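Local coordinates for protein possible metal-dependent hydrolase (Veillonella parvula, PDB 3RPC) that is probably a metal-dependent hydrolase of the metallo-beta-lactamase superfamily, carrying two zinc ions in its likely active site, at residues T169-S173 / D174-A178; A234-R237 / K238-R241. All blocks are in the same frame, centred on the assembly; numbering follows the deposited sequence.

Overall arrangement
Interactions 1 and 2 are both helix N-termini, each capped by a hydroxyl residue. They come in series along the chain: residues 169-178 lead from the loop after strand 163-165 into helix 173-182, and residues 234-241 lead from the loop after strand 221-225 into helix 237-246. Strands 163-165 and 221-225 belong to the same mixed sheet, with 186-190 between them. The two centres lie 22 Å apart and the nearest atoms about 12 Å, without touching; helix 207-216 packs against both. Each loop carries a zinc ligand: Asp168, which binds both zinc ions, directly precedes the first contact, and His226 lies eight residues before the second, so both helix starts are linked in sequence to the dinuclear metal site.

Interaction 1. Residues T169-S173 / D174-A178; sequences TVWTS and DVEKA
An N-cap opens helix 173-182, where Thr172 OG1 accepts from Asp174 N at 3.1 Å. That oxygen sits between the backbone N and the carbonyl carbon of its own residue (chi1 69°), which points it at Asp174 N. A water 2.7 Å from Thr172 OG1 donates to Asp174 OD2, linking the cap hydroxyl to the carboxylate. The backbone of Thr172 takes part too: its carbonyl O is shared by weak bonds from Val175 N and Glu176 N, and Lys177 N closes a regular turn on Ser173 O at 2.8 Å. Trp171, just before the cap, lays its indole against the first turn. Its NE1 gives a hydrogen bond of 2.8 Å to Glu176 OE2; the acceptor lies near the ring plane but is met from above the carboxylate plane, the two planes standing 65° apart. A bend at chi2 (-74°) brings the Glu176 carboxylate round to the indole edge. Over one face of the ring Val175 CG1 makes a CH-pi contact, 4.2 Å from the centroid of the Trp171 six-membered ring. The indole is thus held at its edge by a polar bond and on a face by a methyl. The other carboxylate oxygen, Glu176 OE1, forms a salt bridge with Arg216 NE of helix 207-216, whose Arg212 adds a cation-pi contact to Trp171. Val175 touches Tyr164 of strand 163-165, and Thr169 OG1 bonds to Ser131 N in a loop. Lys177 pairs with Asp149 of the second subunit, so the first turn lies between helix 207-216, the sheet and the dimer interface.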
loop_
_atom_site.group_PDB
_atom_site.type_symbol
_atom_site.label_atom_id
_atom_site.label_comp_id
_atom_site.label_asym_id
_atom_site.label_seq_id
_atom_site.Cartn_x
_atom_site.Cartn_y
_atom_site.Cartn_z
ATOM N N THR A 169 -3.024 -4.315 -10.257
ATOM C CA THR A 169 -2.020 -4.706 -9.275
ATOM C C THR A 169 -1.640 -6.151 -9.518
ATOM O O THR A 169 -2.434 -6.940 -10.036
ATOM C CB THR A 169 -2.550 -4.528 -7.838
ATOM O OG1 THR A 169 -1.547 -4.929 -6.887
ATOM C CG2 THR A 169 -3.834 -5.327 -7.616
ATOM N N VAL A 170 -0.409 -6.481 -9.164
ATOM C CA VAL A 170 -0.012 -7.880 -9.040
ATOM C C VAL A 170 -0.460 -8.395 -7.668
ATOM O O VAL A 170 -0.979 -7.640 -6.848
ATOM C CB VAL A 170 1.505 -8.057 -9.222
ATOM C CG1 VAL A 170 1.953 -7.498 -10.562
ATOM C CG2 VAL A 170 2.303 -7.406 -8.069
ATOM N N TRP A 171 -0.281 -9.682 -7.409
ATOM C CA TRP A 171 -0.719 -10.233 -6.129
ATOM C C TRP A 171 0.238 -9.821 -5.013
ATOM O O TRP A 171 1.370 -10.280 -4.969
ATOM C CB TRP A 171 -0.799 -11.754 -6.201
ATOM C CG TRP A 171 -1.571 -12.335 -5.074
ATOM C CD1 TRP A 171 -1.173 -12.427 -3.770
ATOM C CD2 TRP A 171 -2.873 -12.916 -5.143
ATOM N NE1 TRP A 171 -2.168 -13.015 -3.017
ATOM C CE2 TRP A 171 -3.215 -13.337 -3.842
ATOM C CE3 TRP A 171 -3.780 -13.133 -6.182
ATOM C CZ2 TRP A 171 -4.430 -13.956 -3.552
ATOM C CZ3 TRP A 171 -4.988 -13.749 -5.895
ATOM C CH2 TRP A 171 -5.305 -14.148 -4.589
ATOM N N THR A 172 -0.218 -8.943 -4.127
ATOM C CA THR A 172 0.591 -8.501 -2.990
ATOM C C THR A 172 -0.191 -8.700 -1.697
ATOM O O THR A 172 -1.340 -9.147 -1.713
ATOM C CB THR A 172 0.921 -7.006 -3.078
ATOM O OG1 THR A 172 -0.279 -6.246 -2.875
ATOM C CG2 THR A 172 1.540 -6.645 -4.423
ATOM N N SER A 173 0.415 -8.350 -0.565
ATOM C CA SER A 173 -0.293 -8.438 0.700
ATOM C C SER A 173 -1.491 -7.495 0.769
ATOM O O SER A 173 -2.393 -7.696 1.579
ATOM C CB SER A 173 0.656 -8.172 1.869
ATOM O OG SER A 173 1.647 -9.186 1.936
ATOM N N ASP A 174 -1.504 -6.463 -0.072
ATOM C CA ASP A 174 -2.655 -5.560 -0.079
ATOM C C ASP A 174 -3.901 -6.301 -0.553
ATOM O O ASP A 174 -5.014 -6.025 -0.093
ATOM C CB ASP A 174 -2.387 -4.334 -0.949
ATOM C CG ASP A 174 -1.506 -3.303 -0.248
ATOM O OD1 ASP A 174 -1.581 -3.204 0.992
ATOM O OD2 ASP A 174 -0.754 -2.585 -0.936
ATOM N N VAL A 175 -3.705 -7.238 -1.478
ATOM C CA VAL A 175 -4.796 -8.070 -1.979
ATOM C C VAL A 175 -5.243 -9.027 -0.862
ATOM O O VAL A 175 -6.444 -9.174 -0.598
ATOM C CB VAL A 175 -4.356 -8.847 -3.243
ATOM C CG1 VAL A 175 -5.470 -9.783 -3.738
ATOM C CG2 VAL A 175 -3.935 -7.867 -4.333
ATOM N N GLU A 176 -4.276 -9.657 -0.191
ATOM C CA GLU A 176 -4.589 -10.556 0.928
ATOM C C GLU A 176 -5.350 -9.822 2.014
ATOM O O GLU A 176 -6.289 -10.364 2.592
ATOM C CB GLU A 176 -3.322 -11.195 1.514
ATOM C CG GLU A 176 -2.547 -12.086 0.542
ATOM C CD GLU A 176 -3.211 -13.434 0.260
ATOM O OE1 GLU A 176 -4.303 -13.729 0.803
ATOM O OE2 GLU A 176 -2.621 -14.218 -0.515
ATOM N N LYS A 177 -4.924 -8.590 2.291
ATOM C CA LYS A 177 -5.583 -7.748 3.288
ATOM C C LYS A 177 -7.034 -7.478 2.927
ATOM O O LYS A 177 -7.923 -7.667 3.760
ATOM C CB LYS A 177 -4.828 -6.431 3.474
ATOM C CG LYS A 177 -3.558 -6.572 4.307
ATOM C CD LYS A 177 -2.737 -5.296 4.245
ATOM C CE LYS A 177 -1.510 -5.351 5.156
ATOM N NZ LYS A 177 -0.859 -4.000 5.194
ATOM N N ALA A 178 -7.281 -7.050 1.689
ATOM C CA ALA A 178 -8.649 -6.744 1.293
ATOM C C ALA A 178 -9.531 -7.986 1.349
ATOM O O ALA A 178 -10.674 -7.923 1.808
ATOM C CB ALA A 178 -8.686 -6.120 -0.092
HETATM O O HOH W 1 0.573 -3.716 -2.912
#

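Interaction 2. Residues A234-R237 / K238-R241; sequences ATSR and KDVR
Over one face of the Arg241 guanidinium lies the aliphatic part of Arg237, with Arg237 CD 3.8 Å from Arg241 NH2 and Arg237 CB offset toward the rim. The two chains run side by side in the same direction, their guanidinium planes 29° apart; Arg241 NH2 approaches the Arg237 group obliquely. Although Arg237 NE and Arg241 NH2 are 4.4 Å apart, acidic partners probably offset the like charges: Asp258 and Asp228 form salt bridges with Arg237, and Glu257 with Arg241. At the start of the same turn, Ser236 N donates to Asp239 OD2 at 3.0 Å, nearly straight (166°), reaching the carboxylate from above its plane. In return Asp239 N donates to Ser236 OG at 3.0 Å; a chi1 of 64° turns Ser236 OG to face that N-H. Thr235 CG2, anti to the backbone N, meets Val240 CG2 at 3.7 Å, and Val240 also packs on Thr207 and Ile210 of helix 207-216. Backbone bonds Val240 N to Ser236 O and Arg241 N to Arg237 O continue the turn. Reciprocal side-chain-to-backbone bonding between N-cap Ser236 and Asp239 is the capping box, here starting helix 237-246.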
loop_
_atom_site.group_PDB
_atom_site.type_symbol
_atom_site.label_atom_id
_atom_site.label_comp_id
_atom_site.label_asym_id
_atom_site.label_seq_id
_atom_site.Cartn_x
_atom_site.Cartn_y
_atom_site.Cartn_z
ATOM N N ALA A 234 -0.774 -10.096 -22.637
ATOM C CA ALA A 234 -0.304 -11.339 -23.234
ATOM C C ALA A 234 -1.186 -12.536 -22.916
ATOM O O ALA A 234 -0.977 -13.623 -23.449
ATOM C CB ALA A 234 1.117 -11.603 -22.780
ATOM N N THR A 235 -2.174 -12.335 -22.054
ATOM C CA THR A 235 -3.130 -13.382 -21.719
ATOM C C THR A 235 -4.509 -12.950 -22.212
ATOM O O THR A 235 -5.021 -11.897 -21.811
ATOM C CB THR A 235 -3.168 -13.639 -20.216
ATOM O OG1 THR A 235 -1.903 -14.187 -19.805
ATOM C CG2 THR A 235 -4.294 -14.608 -19.854
ATOM N N SER A 236 -5.101 -13.767 -23.080
ATOM C CA SER A 236 -6.361 -13.451 -23.751
ATOM C C SER A 236 -7.542 -14.146 -23.078
ATOM O O SER A 236 -7.358 -14.994 -22.209
ATOM C CB SER A 236 -6.281 -13.939 -25.196
ATOM O OG SER A 236 -6.165 -15.355 -25.224
ATOM N N ARG A 237 -8.765 -13.809 -23.475
ATOM C CA ARG A 237 -9.916 -14.560 -22.983
ATOM C C ARG A 237 -9.773 -16.049 -23.315
ATOM O O ARG A 237 -10.090 -16.911 -22.486
ATOM C CB ARG A 237 -11.210 -14.039 -23.598
ATOM C CG ARG A 237 -11.715 -12.720 -23.050
ATOM C CD ARG A 237 -13.087 -12.492 -23.658
ATOM N NE ARG A 237 -13.780 -11.335 -23.115
ATOM C CZ ARG A 237 -13.686 -10.104 -23.599
ATOM N NH1 ARG A 237 -14.375 -9.141 -23.009
ATOM N NH2 ARG A 237 -12.908 -9.842 -24.645
ATOM N N LYS A 238 -9.319 -16.350 -24.530
ATOM C CA LYS A 238 -9.139 -17.740 -24.951
ATOM C C LYS A 238 -8.191 -18.443 -23.981
ATOM O O LYS A 238 -8.444 -19.579 -23.558
ATOM C CB LYS A 238 -8.577 -17.804 -26.375
ATOM C CG LYS A 238 -9.581 -17.511 -27.474
ATOM C CD LYS A 238 -8.880 -17.456 -28.825
ATOM C CE LYS A 238 -9.832 -17.075 -29.948
ATOM N NZ LYS A 238 -9.097 -16.832 -31.225
ATOM N N ASP A 239 -7.107 -17.758 -23.614
ATOM C CA ASP A 239 -6.122 -18.315 -22.682
ATOM C C ASP A 239 -6.760 -18.600 -21.323
ATOM O O ASP A 239 -6.556 -19.663 -20.731
ATOM C CB ASP A 239 -4.944 -17.359 -22.490
ATOM C CG ASP A 239 -4.172 -17.097 -23.772
ATOM O OD1 ASP A 239 -4.330 -17.865 -24.743
ATOM O OD2 ASP A 239 -3.388 -16.120 -23.797
ATOM N N VAL A 240 -7.544 -17.654 -20.822
ATOM C CA VAL A 240 -8.151 -17.840 -19.515
ATOM C C VAL A 240 -9.179 -18.963 -19.568
ATOM O O VAL A 240 -9.269 -19.774 -18.643
ATOM C CB VAL A 240 -8.783 -16.536 -18.994
ATOM C CG1 VAL A 240 -9.662 -16.820 -17.777
ATOM C CG2 VAL A 240 -7.696 -15.533 -18.648
ATOM N N ARG A 241 -9.945 -19.023 -20.652
ATOM C CA ARG A 241 -10.949 -20.078 -20.788
ATOM C C ARG A 241 -10.332 -21.481 -20.777
ATOM O O ARG A 241 -10.868 -22.394 -20.132
ATOM C CB ARG A 241 -11.825 -19.837 -22.022
ATOM C CG ARG A 241 -12.757 -18.663 -21.783
ATOM C CD ARG A 241 -13.434 -18.193 -23.035
ATOM N NE ARG A 241 -14.387 -17.140 -22.703
ATOM C CZ ARG A 241 -14.768 -16.188 -23.546
ATOM N NH1 ARG A 241 -14.272 -16.153 -24.777
ATOM N NH2 ARG A 241 -15.640 -15.269 -23.150
#